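Local coordinates for protein leucine--tRNA ligase (Agrobacterium radiobacter, PDB 5AH5) that probably joins L-leucine to tRNA(Leu) at the expense of ATP, as a class I aminoacyl-tRNA synthetase, at residues B[32-37]-B[498-503]; B[493-498]-B[507-512]; B[539-544]-B[550-555]. All blocks are in the same frame, centred on the assembly; numbering follows the deposited sequence.

Contact 1 (B[32-37]-B[498-503])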
loop_
_atom_site.group_PDB
_atom_site.type_symbol
_atom_site.label_atom_id
_atom_site.label_comp_id
_atom_site.label_asym_id
_atom_site.label_seq_id
_atom_site.Cartn_x
_atom_site.Cartn_y
_atom_site.Cartn_z
ATOM N N LYS B 32 -11.056 18.350 4.961
ATOM C CA LYS B 32 -11.204 17.166 4.098
ATOM C C LYS B 32 -10.347 16.073 4.725
ATOM O O LYS B 32 -9.286 16.331 5.302
ATOM C CB LYS B 32 -10.724 17.459 2.686
ATOM C CG LYS B 32 -9.190 17.655 2.507
ATOM C CD LYS B 32 -8.466 16.317 2.185
ATOM C CE LYS B 32 -7.009 16.536 1.819
ATOM N NZ LYS B 32 -6.343 15.214 1.646
ATOM N N PHE B 33 -10.786 14.855 4.578
ATOM C CA PHE B 33 -9.957 13.718 4.928
ATOM C C PHE B 33 -10.311 12.552 4.004
ATOM O O PHE B 33 -11.424 12.163 3.946
ATOM C CB PHE B 33 -10.221 13.311 6.360
ATOM C CG PHE B 33 -9.131 12.440 6.933
ATOM C CD1 PHE B 33 -7.921 12.985 7.322
ATOM C CD2 PHE B 33 -9.318 11.088 7.089
ATOM C CE1 PHE B 33 -6.912 12.174 7.839
ATOM C CE2 PHE B 33 -8.305 10.289 7.632
ATOM C CZ PHE B 33 -7.115 10.803 7.988
ATOM N N TYR B 34 -9.324 11.996 3.360
ATOM C CA TYR B 34 -9.474 10.893 2.420
ATOM C C TYR B 34 -8.731 9.662 2.960
ATOM O O TYR B 34 -7.536 9.606 2.913
ATOM C CB TYR B 34 -8.861 11.324 1.086
ATOM C CG TYR B 34 -9.116 10.419 -0.146
ATOM C CD1 TYR B 34 -9.968 9.345 -0.101
ATOM C CD2 TYR B 34 -8.518 10.718 -1.367
ATOM C CE1 TYR B 34 -10.175 8.558 -1.227
ATOM C CE2 TYR B 34 -8.737 9.944 -2.512
ATOM C CZ TYR B 34 -9.591 8.897 -2.423
ATOM O OH TYR B 34 -9.782 8.109 -3.516
ATOM N N VAL B 35 -9.469 8.697 3.421
ATOM C CA VAL B 35 -8.896 7.448 3.877
ATOM C C VAL B 35 -9.365 6.352 2.925
ATOM O O VAL B 35 -10.518 6.249 2.682
ATOM C CB VAL B 35 -9.347 7.072 5.305
ATOM C CG1 VAL B 35 -10.810 7.323 5.577
ATOM C CG2 VAL B 35 -9.009 5.623 5.630
ATOM N N LEU B 36 -8.456 5.538 2.415
ATOM C CA LEU B 36 -8.880 4.363 1.662
ATOM C C LEU B 36 -7.982 3.212 1.903
ATOM O O LEU B 36 -6.926 3.373 2.505
ATOM C CB LEU B 36 -8.944 4.694 0.177
ATOM C CG LEU B 36 -7.752 4.744 -0.759
ATOM C CD1 LEU B 36 -8.230 4.826 -2.197
ATOM C CD2 LEU B 36 -6.895 5.902 -0.459
ATOM N N GLU B 37 -8.416 2.071 1.397
ATOM C CA GLU B 37 -7.737 0.814 1.528
ATOM C C GLU B 37 -7.595 0.234 0.120
ATOM O O GLU B 37 -8.321 0.631 -0.827
ATOM C CB GLU B 37 -8.594 -0.173 2.276
ATOM C CG GLU B 37 -9.055 0.202 3.666
ATOM C CD GLU B 37 -10.465 0.683 3.703
ATOM O OE1 GLU B 37 -11.267 0.243 2.842
ATOM O OE2 GLU B 37 -10.795 1.491 4.633
ATOM N N LEU B 498 -7.964 8.350 -7.956
ATOM C CA LEU B 498 -8.379 9.607 -8.591
ATOM C C LEU B 498 -9.751 9.611 -9.268
ATOM O O LEU B 498 -10.210 10.694 -9.710
ATOM C CB LEU B 498 -7.309 10.087 -9.594
ATOM C CG LEU B 498 -5.902 10.099 -9.092
ATOM C CD1 LEU B 498 -4.931 10.374 -10.230
ATOM C CD2 LEU B 498 -5.792 11.069 -7.922
ATOM N N ARG B 499 -10.411 8.445 -9.356
ATOM C CA ARG B 499 -11.684 8.330 -10.016
ATOM C C ARG B 499 -12.819 8.302 -9.060
ATOM O O ARG B 499 -13.947 8.769 -9.381
ATOM C CB ARG B 499 -11.698 7.053 -10.901
ATOM C CG ARG B 499 -13.024 6.714 -11.551
ATOM C CD ARG B 499 -13.305 7.678 -12.698
ATOM N NE ARG B 499 -14.495 7.295 -13.471
ATOM C CZ ARG B 499 -15.005 8.015 -14.488
ATOM N NH1 ARG B 499 -14.426 9.152 -14.862
ATOM N NH2 ARG B 499 -16.091 7.585 -15.099
ATOM N N TYR B 500 -12.579 7.744 -7.874
ATOM C CA TYR B 500 -13.628 7.667 -6.851
ATOM C C TYR B 500 -14.344 9.016 -6.608
ATOM O O TYR B 500 -15.551 9.049 -6.272
ATOM C CB TYR B 500 -12.983 7.245 -5.538
ATOM C CG TYR B 500 -12.709 5.789 -5.266
ATOM C CD1 TYR B 500 -13.715 4.827 -5.420
ATOM C CD2 TYR B 500 -11.503 5.393 -4.635
ATOM C CE1 TYR B 500 -13.479 3.495 -5.111
ATOM C CE2 TYR B 500 -11.276 4.071 -4.304
ATOM C CZ TYR B 500 -12.276 3.129 -4.523
ATOM O OH TYR B 500 -12.120 1.796 -4.198
ATOM N N PRO B 501 -13.631 10.149 -6.731
ATOM C CA PRO B 501 -14.391 11.384 -6.414
ATOM C C PRO B 501 -15.535 11.715 -7.368
ATOM O O PRO B 501 -16.490 12.330 -6.900
ATOM C CB PRO B 501 -13.338 12.475 -6.490
ATOM C CG PRO B 501 -12.116 11.788 -6.021
ATOM C CD PRO B 501 -12.194 10.452 -6.786
ATOM N N SER B 502 -15.476 11.291 -8.659
ATOM C CA SER B 502 -16.678 11.336 -9.520
ATOM C C SER B 502 -16.632 10.182 -10.509
ATOM O O SER B 502 -16.006 10.293 -11.561
ATOM C CB SER B 502 -16.892 12.684 -10.261
ATOM O OG SER B 502 -15.706 12.993 -10.828
ATOM N N PRO B 503 -17.229 9.063 -10.113
ATOM C CA PRO B 503 -16.943 7.842 -10.778
ATOM C C PRO B 503 -17.811 7.589 -12.029
ATOM O O PRO B 503 -17.566 6.606 -12.741
ATOM C CB PRO B 503 -17.238 6.839 -9.730
ATOM C CG PRO B 503 -18.403 7.397 -8.995
ATOM C CD PRO B 503 -18.094 8.863 -8.946
HETATM O O HOH W 1 -10.579 1.556 -2.149
#
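The side chains of Y34 and Y500 cross at about a right angle: the hydroxyl of Y34 comes to the edge of the Y500 ring, close to the ring plane, with OH of Y34 3.4 Å from CD2 of Y500. L36, two residues further along strand 32-37, approaches the same edge one carbon further on. Its CD1 lies 3.8 Å from CE2 of Y500, so the CD2-CE2 side of that ring is lined by one hydroxyl and one methyl. Both side chains of the strand leave the backbone facing the loop, as expected for positions i and i+2 of an extended chain.

With CG opposite the backbone N (chi1 -170°), the Y34 ring extends toward the loop and its hydroxyl reaches Y500. In L36 the CG is wedged between N and the carbonyl carbon, and the branch splits: CD1 faces Y500, and CD2 lies over one face of the Y34 ring, 4.3 Å above its plane near the rim. The hydroxyl of Y34 is hydrogen-bonded to the carbonyl O of F497, just before the loop segment, and this bond probably helps hold the oxygen against the Y500 edge.

Strand 32-37 is an inner strand of the parallel sheet of the class I catalytic domain, a Rossmann-type fold, flanked by strands 70-72 and 520-524; residues 498-503 belong to the connection that leads toward helix 511-517. R499 to S502 form a type I beta turn, with Y500 at its second position. Y500 also meets the ring of Y496, with planes at about 70°. At the far end of its ring, a water links the two segments, 2.6 Å from OH of Y500 and donating to the carbonyl O of E37 at 2.8 Å.

Contact 2 (B[493-498]-B[507-512]). With LSS (5'-O-(L-leucylsulfamoyl)adenosine), chain I.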
loop_
_atom_site.group_PDB
_atom_site.type_symbol
_atom_site.label_atom_id
_atom_site.label_comp_id
_atom_site.label_asym_id
_atom_site.label_seq_id
_atom_site.Cartn_x
_atom_site.Cartn_y
_atom_site.Cartn_z
ATOM N N SER B 493 -5.660 -0.057 -11.702
ATOM C CA SER B 493 -5.465 0.246 -10.326
ATOM C C SER B 493 -4.388 1.303 -10.118
ATOM O O SER B 493 -4.159 1.655 -9.004
ATOM C CB SER B 493 -5.172 -1.066 -9.558
ATOM O OG SER B 493 -4.026 -1.737 -10.026
ATOM N N SER B 494 -3.725 1.807 -11.182
ATOM C CA SER B 494 -2.738 2.809 -11.022
ATOM C C SER B 494 -3.281 4.229 -10.762
ATOM O O SER B 494 -2.504 5.096 -10.374
ATOM C CB SER B 494 -1.786 2.840 -12.217
ATOM O OG SER B 494 -2.430 3.350 -13.380
ATOM N N TRP B 495 -4.565 4.457 -11.012
ATOM C CA TRP B 495 -5.195 5.763 -10.911
ATOM C C TRP B 495 -6.625 5.709 -10.351
ATOM O O TRP B 495 -7.285 6.726 -10.252
ATOM C CB TRP B 495 -5.187 6.411 -12.272
ATOM C CG TRP B 495 -6.227 5.833 -13.230
ATOM C CD1 TRP B 495 -6.116 4.675 -13.911
ATOM C CD2 TRP B 495 -7.526 6.356 -13.551
ATOM N NE1 TRP B 495 -7.254 4.432 -14.663
ATOM C CE2 TRP B 495 -8.135 5.449 -14.452
ATOM C CE3 TRP B 495 -8.218 7.511 -13.210
ATOM C CZ2 TRP B 495 -9.393 5.657 -14.963
ATOM C CZ3 TRP B 495 -9.439 7.716 -13.692
ATOM C CH2 TRP B 495 -10.033 6.800 -14.604
ATOM N N TYR B 496 -7.113 4.549 -9.926
ATOM C CA TYR B 496 -8.528 4.450 -9.483
ATOM C C TYR B 496 -8.941 5.375 -8.354
ATOM O O TYR B 496 -10.136 5.726 -8.209
ATOM C CB TYR B 496 -8.844 3.011 -9.053
ATOM C CG TYR B 496 -8.310 2.538 -7.674
ATOM C CD1 TYR B 496 -6.981 2.252 -7.477
ATOM C CD2 TYR B 496 -9.168 2.351 -6.611
ATOM C CE1 TYR B 496 -6.504 1.797 -6.244
ATOM C CE2 TYR B 496 -8.715 1.892 -5.359
ATOM C CZ TYR B 496 -7.393 1.641 -5.175
ATOM O OH TYR B 496 -6.930 1.196 -3.958
ATOM N N PHE B 497 -7.972 5.631 -7.476
ATOM C CA PHE B 497 -8.154 6.502 -6.336
ATOM C C PHE B 497 -8.462 7.956 -6.781
ATOM O O PHE B 497 -9.064 8.734 -6.009
ATOM C CB PHE B 497 -6.914 6.447 -5.373
ATOM C CG PHE B 497 -5.598 6.572 -6.099
ATOM C CD1 PHE B 497 -5.058 7.786 -6.363
ATOM C CD2 PHE B 497 -4.957 5.471 -6.592
ATOM C CE1 PHE B 497 -3.894 7.892 -7.070
ATOM C CE2 PHE B 497 -3.785 5.568 -7.320
ATOM C CZ PHE B 497 -3.266 6.787 -7.576
ATOM N N LEU B 498 -7.964 8.350 -7.956
ATOM C CA LEU B 498 -8.379 9.607 -8.591
ATOM C C LEU B 498 -9.751 9.611 -9.268
ATOM O O LEU B 498 -10.210 10.694 -9.710
ATOM C CB LEU B 498 -7.309 10.087 -9.594
ATOM C CG LEU B 498 -5.902 10.099 -9.092
ATOM C CD1 LEU B 498 -4.931 10.374 -10.230
ATOM C CD2 LEU B 498 -5.792 11.069 -7.922
ATOM N N ASN B 507 -15.436 12.842 -18.086
ATOM C CA ASN B 507 -14.012 13.148 -18.017
ATOM C C ASN B 507 -13.348 12.148 -17.030
ATOM O O ASN B 507 -13.961 11.754 -16.082
ATOM C CB ASN B 507 -13.802 14.564 -17.516
ATOM C CG ASN B 507 -14.470 15.597 -18.390
ATOM O OD1 ASN B 507 -15.313 16.365 -17.917
ATOM N ND2 ASN B 507 -14.108 15.607 -19.686
ATOM N N PRO B 508 -12.133 11.704 -17.298
ATOM C CA PRO B 508 -11.588 10.665 -16.448
ATOM C C PRO B 508 -11.474 11.158 -14.989
ATOM O O PRO B 508 -12.088 10.537 -14.075
ATOM C CB PRO B 508 -10.229 10.349 -17.067
ATOM C CG PRO B 508 -10.140 11.061 -18.347
ATOM C CD PRO B 508 -11.246 12.056 -18.426
ATOM N N ILE B 509 -10.882 12.339 -14.821
ATOM C CA ILE B 509 -10.619 12.918 -13.499
ATOM C C ILE B 509 -11.161 14.371 -13.320
ATOM O O ILE B 509 -10.894 15.243 -14.125
ATOM C CB ILE B 509 -9.140 12.928 -13.259
ATOM C CG1 ILE B 509 -8.615 11.500 -13.182
ATOM C CG2 ILE B 509 -8.824 13.620 -11.941
ATOM C CD1 ILE B 509 -7.105 11.410 -13.250
ATOM N N ASP B 510 -11.909 14.592 -12.244
ATOM C CA ASP B 510 -12.457 15.876 -11.892
ATOM C C ASP B 510 -11.353 16.616 -11.115
ATOM O O ASP B 510 -11.179 16.399 -9.917
ATOM C CB ASP B 510 -13.734 15.654 -11.084
ATOM C CG ASP B 510 -14.472 16.958 -10.794
ATOM O OD1 ASP B 510 -13.799 17.957 -10.496
ATOM O OD2 ASP B 510 -15.705 16.958 -10.807
ATOM N N SER B 511 -10.556 17.406 -11.843
ATOM C CA SER B 511 -9.436 18.143 -11.284
ATOM C C SER B 511 -9.800 18.943 -10.046
ATOM O O SER B 511 -9.071 18.941 -9.067
ATOM C CB SER B 511 -8.853 19.088 -12.362
ATOM O OG SER B 511 -8.336 18.308 -13.438
ATOM N N SER B 512 -10.939 19.608 -10.081
ATOM C CA SER B 512 -11.249 20.526 -9.022
ATOM C C SER B 512 -11.640 19.739 -7.729
ATOM O O SER B 512 -11.171 20.107 -6.641
ATOM C CB SER B 512 -12.242 21.624 -9.511
ATOM O OG SER B 512 -13.601 21.292 -9.287
HETATM C C1 LSS I . -5.460 -6.575 -4.337
HETATM N N1 LSS I . -4.295 -10.708 5.533
HETATM O O1 LSS I . -4.399 -6.873 -3.834
HETATM S S1 LSS I . -6.683 -8.259 -3.016
HETATM C C2 LSS I . -4.206 -9.381 5.491
HETATM N N2 LSS I . -6.600 -7.169 -4.034
HETATM O O2 LSS I . -3.101 -7.002 1.308
HETATM N N3 LSS I . -4.540 -8.654 4.402
HETATM O O3 LSS I . -4.433 -4.626 0.877
HETATM C C4 LSS I . -4.993 -9.309 3.306
HETATM N N4 LSS I . -6.770 -5.472 -6.155
HETATM O O4 LSS I . -6.643 -7.055 1.177
HETATM C C5 LSS I . -5.022 -10.697 3.262
HETATM O O5 LSS I . -6.263 -7.641 -1.605
HETATM C C6 LSS I . -4.642 -11.403 4.391
HETATM N N6 LSS I . -4.728 -12.758 4.373
HETATM C C7 LSS I . -4.962 -2.962 -5.801
HETATM N N7 LSS I . -5.461 -11.063 2.030
HETATM C C8 LSS I . -5.649 -9.931 1.298
HETATM C C9 LSS I . -5.110 -4.137 -4.830
HETATM N N9 LSS I . -5.387 -8.867 2.102
HETATM C CA LSS I . -5.491 -5.516 -5.399
HETATM C C10 LSS I . -3.715 -3.191 -6.670
HETATM C C11 LSS I . -4.935 -1.636 -4.962
HETATM O O1A LSS I . -5.827 -9.447 -3.141
HETATM C C21 LSS I . -5.410 -7.462 1.747
HETATM C C22 LSS I . -4.372 -7.120 0.736
HETATM C C23 LSS I . -4.888 -5.802 0.153
HETATM C C24 LSS I . -6.384 -6.013 0.257
HETATM C C25 LSS I . -6.994 -6.560 -1.035
HETATM O O2A LSS I . -8.046 -8.685 -2.781
HETATM O O HOH W 2 -12.381 12.429 -10.029
#
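The loop behind the leucyl end of the bound leucylsulfamoyl-adenosine packs here, through W495 and L498, against I509 and P508. W495 and I509 lie side by side, running in opposing senses, with CG1 of I509 3.9 Å from CZ3 of the indole. The carbonyl O of P508, which accepts a hydrogen bond from NH1 of R499, meets the same CZ3 at the ring edge, near its plane, and CB of P508 is 4.3 Å from CH2 of W495. At the other end of the indole, NE1 is hydrogen-bonded to Q134 of helix 128-143.

With CG1 of I509 opposite the carbonyl carbon (chi1 -65°) and the chain extended beyond it, CD1 reaches L498, 3.9 Å from CD1 of that leucine and equally near its CB. S493 and Y496 line the leucyl end of the pocket in the class I catalytic domain: OG of S493 lies 3.7 Å from ligand C10 and OH of Y496 3.6 Å from ligand C11, the two methyls of the leucyl group. Y496 OH is in turn hydrogen-bonded to Y523. Across the contact, a water donates to the carbonyl O of L498 and accepts from N of D510, the N-cap residue of helix 511-517.

Contact 3 (B[539-544]-B[550-555])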
loop_
_atom_site.group_PDB
_atom_site.type_symbol
_atom_site.label_atom_id
_atom_site.label_comp_id
_atom_site.label_asym_id
_atom_site.label_seq_id
_atom_site.Cartn_x
_atom_site.Cartn_y
_atom_site.Cartn_z
ATOM N N PHE B 539 3.997 6.356 -10.105
ATOM C CA PHE B 539 4.405 6.761 -11.449
ATOM C C PHE B 539 3.265 7.497 -12.199
ATOM O O PHE B 539 3.453 8.569 -12.777
ATOM C CB PHE B 539 4.889 5.536 -12.244
ATOM C CG PHE B 539 4.968 5.760 -13.729
ATOM C CD1 PHE B 539 5.687 6.821 -14.250
ATOM C CD2 PHE B 539 4.328 4.897 -14.609
ATOM C CE1 PHE B 539 5.784 7.029 -15.620
ATOM C CE2 PHE B 539 4.394 5.106 -15.988
ATOM C CZ PHE B 539 5.131 6.172 -16.492
ATOM N N ILE B 540 2.070 6.960 -12.121
ATOM C CA ILE B 540 0.964 7.503 -12.937
ATOM C C ILE B 540 0.508 8.820 -12.325
ATOM O O ILE B 540 0.039 9.701 -13.060
ATOM C CB ILE B 540 -0.162 6.447 -13.162
ATOM C CG1 ILE B 540 0.320 5.401 -14.174
ATOM C CG2 ILE B 540 -1.503 7.017 -13.601
ATOM C CD1 ILE B 540 0.703 5.937 -15.522
ATOM N N THR B 541 0.723 8.996 -11.008
ATOM C CA THR B 541 0.361 10.265 -10.355
ATOM C C THR B 541 1.239 11.403 -10.861
ATOM O O THR B 541 0.757 12.477 -11.225
ATOM C CB THR B 541 0.323 10.090 -8.834
ATOM O OG1 THR B 541 -0.723 9.143 -8.517
ATOM C CG2 THR B 541 0.030 11.453 -8.112
ATOM N N LYS B 542 2.522 11.124 -11.008
ATOM C CA LYS B 542 3.451 12.104 -11.543
ATOM C C LYS B 542 3.142 12.426 -12.999
ATOM O O LYS B 542 3.167 13.566 -13.417
ATOM C CB LYS B 542 4.880 11.571 -11.376
ATOM C CG LYS B 542 5.232 11.362 -9.880
ATOM C CD LYS B 542 6.680 11.057 -9.665
ATOM C CE LYS B 542 7.028 10.742 -8.203
ATOM N NZ LYS B 542 6.555 11.790 -7.242
ATOM N N VAL B 543 2.856 11.408 -13.778
ATOM C CA VAL B 543 2.477 11.599 -15.175
ATOM C C VAL B 543 1.243 12.505 -15.243
ATOM O O VAL B 543 1.271 13.502 -15.941
ATOM C CB VAL B 543 2.238 10.243 -15.906
ATOM C CG1 VAL B 543 1.627 10.480 -17.280
ATOM C CG2 VAL B 543 3.530 9.503 -16.050
ATOM N N LEU B 544 0.189 12.178 -14.490
ATOM C CA LEU B 544 -1.021 12.955 -14.545
ATOM C C LEU B 544 -0.846 14.361 -13.991
ATOM O O LEU B 544 -1.525 15.305 -14.438
ATOM C CB LEU B 544 -2.205 12.226 -13.831
ATOM C CG LEU B 544 -2.609 10.862 -14.416
ATOM C CD1 LEU B 544 -3.572 10.128 -13.482
ATOM C CD2 LEU B 544 -3.205 11.019 -15.819
ATOM N N ILE B 550 -4.037 16.896 -12.188
ATOM C CA ILE B 550 -3.974 17.102 -10.780
ATOM C C ILE B 550 -2.813 17.996 -10.465
ATOM O O ILE B 550 -1.947 18.154 -11.288
ATOM C CB ILE B 550 -3.820 15.779 -10.025
ATOM C CG1 ILE B 550 -2.613 14.989 -10.546
ATOM C CG2 ILE B 550 -5.066 14.959 -10.163
ATOM C CD1 ILE B 550 -2.408 13.638 -9.908
ATOM N N GLU B 551 -2.790 18.563 -9.254
ATOM C CA GLU B 551 -1.711 19.494 -8.846
ATOM C C GLU B 551 -0.757 18.935 -7.788
ATOM O O GLU B 551 0.106 19.654 -7.288
ATOM C CB GLU B 551 -2.326 20.829 -8.396
ATOM C CG GLU B 551 -2.668 21.755 -9.588
ATOM C CD GLU B 551 -3.660 22.901 -9.283
ATOM O OE1 GLU B 551 -4.136 23.066 -8.126
ATOM O OE2 GLU B 551 -3.977 23.661 -10.224
ATOM N N PHE B 552 -0.874 17.650 -7.484
ATOM C CA PHE B 552 -0.029 17.006 -6.462
ATOM C C PHE B 552 0.725 15.887 -7.132
ATOM O O PHE B 552 0.342 15.419 -8.205
ATOM C CB PHE B 552 -0.859 16.520 -5.263
ATOM C CG PHE B 552 -1.986 15.625 -5.643
ATOM C CD1 PHE B 552 -3.211 16.156 -6.031
ATOM C CD2 PHE B 552 -1.799 14.249 -5.695
ATOM C CE1 PHE B 552 -4.257 15.332 -6.385
ATOM C CE2 PHE B 552 -2.824 13.422 -6.105
ATOM C CZ PHE B 552 -4.060 13.960 -6.450
ATOM N N ASP B 553 1.796 15.461 -6.500
ATOM C CA ASP B 553 2.830 14.666 -7.135
ATOM C C ASP B 553 2.967 13.302 -6.510
ATOM O O ASP B 553 3.767 12.495 -6.982
ATOM C CB ASP B 553 4.178 15.419 -6.999
ATOM C CG ASP B 553 5.163 15.058 -8.087
ATOM O OD1 ASP B 553 4.802 15.204 -9.277
ATOM O OD2 ASP B 553 6.293 14.659 -7.789
ATOM N N GLU B 554 2.230 13.039 -5.432
ATOM C CA GLU B 554 2.326 11.765 -4.719
ATOM C C GLU B 554 0.957 11.396 -4.303
ATOM O O GLU B 554 0.266 12.252 -3.796
ATOM C CB GLU B 554 3.216 11.840 -3.457
ATOM C CG GLU B 554 4.688 11.836 -3.808
ATOM C CD GLU B 554 5.248 10.466 -4.204
ATOM O OE1 GLU B 554 4.656 9.389 -3.899
ATOM O OE2 GLU B 554 6.331 10.468 -4.802
ATOM N N PRO B 555 0.546 10.129 -4.534
ATOM C CA PRO B 555 -0.841 9.767 -4.299
ATOM C C PRO B 555 -1.236 9.613 -2.868
ATOM O O PRO B 555 -2.414 9.791 -2.568
ATOM C CB PRO B 555 -0.946 8.377 -4.974
ATOM C CG PRO B 555 0.459 7.871 -4.972
ATOM C CD PRO B 555 1.256 9.077 -5.254
#
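K542 leaves the helix, runs extended through chi2 and chi3, then bends at chi4 (-52°), which delivers NZ to the loop that returns beside the helix. E554, whose side chain starts out away from the helix, folds back at chi2 (-76°) and presents its carboxylate to the same nitrogen.

The loop offers NZ of K542 three acceptors. It forms salt bridges to OD2 of D553 at 2.9 Å and to OE2 of E554 at 2.8 Å, meeting both oxygens from above their carboxylate planes. The third bond goes to the carbonyl O of D553, also at 2.9 Å, with a C=O...N angle of 145°. D203 adds a further salt bridge to K542 from outside the loop, while R538 shares OE2 of E554 and H545 holds OD1 of D553; this clustering would be expected to favour a charged lysine. OD2 of D203 and OD2 of D553 lie close together, and K542, bonded to both, probably offsets their repulsion.

Beside this polar network, T541 packs into the bend of the loop. Its CG2 lies 3.7 Å from CD1 of I550 and 4.0 Å from CE2 of F552, and its OG1, hydrogen-bonded to the carbonyl O of S537, rests 3.6 Å from CB of P555. I550 places CD1 over one face of the F552 ring, near the rim, and within 4.2 Å of CB of L544.

The loop thus runs back along helix 533-546 into strand 556-560, the helix-to-strand half of a beta-alpha-beta crossover (520-524, 533-546, 556-560) in the Rossmann-type catalytic domain of class I synthetases.

All three contacts lie in the catalytic domain. Contacts 1 and 2 have centres 9 Å apart and share L498; their segments alternate along the chain, whereas contact 3 follows both, its centre 10 Å from contact 2 and 15 Å from contact 1. Contacts 1 and 3 are joined through the parallel sheet, contact 1 using its inner strand 32-37 and contact 3 leading into its outer strand 556-560, and contact 2 is linked to both by the 493-503 loop. In that loop F497 and L498 pack on T541, L544 and P555 of contact 3, and R499 reaches P508 of contact 2. The leucine pocket wall is thereby joined to both the sheet and helix 533-546.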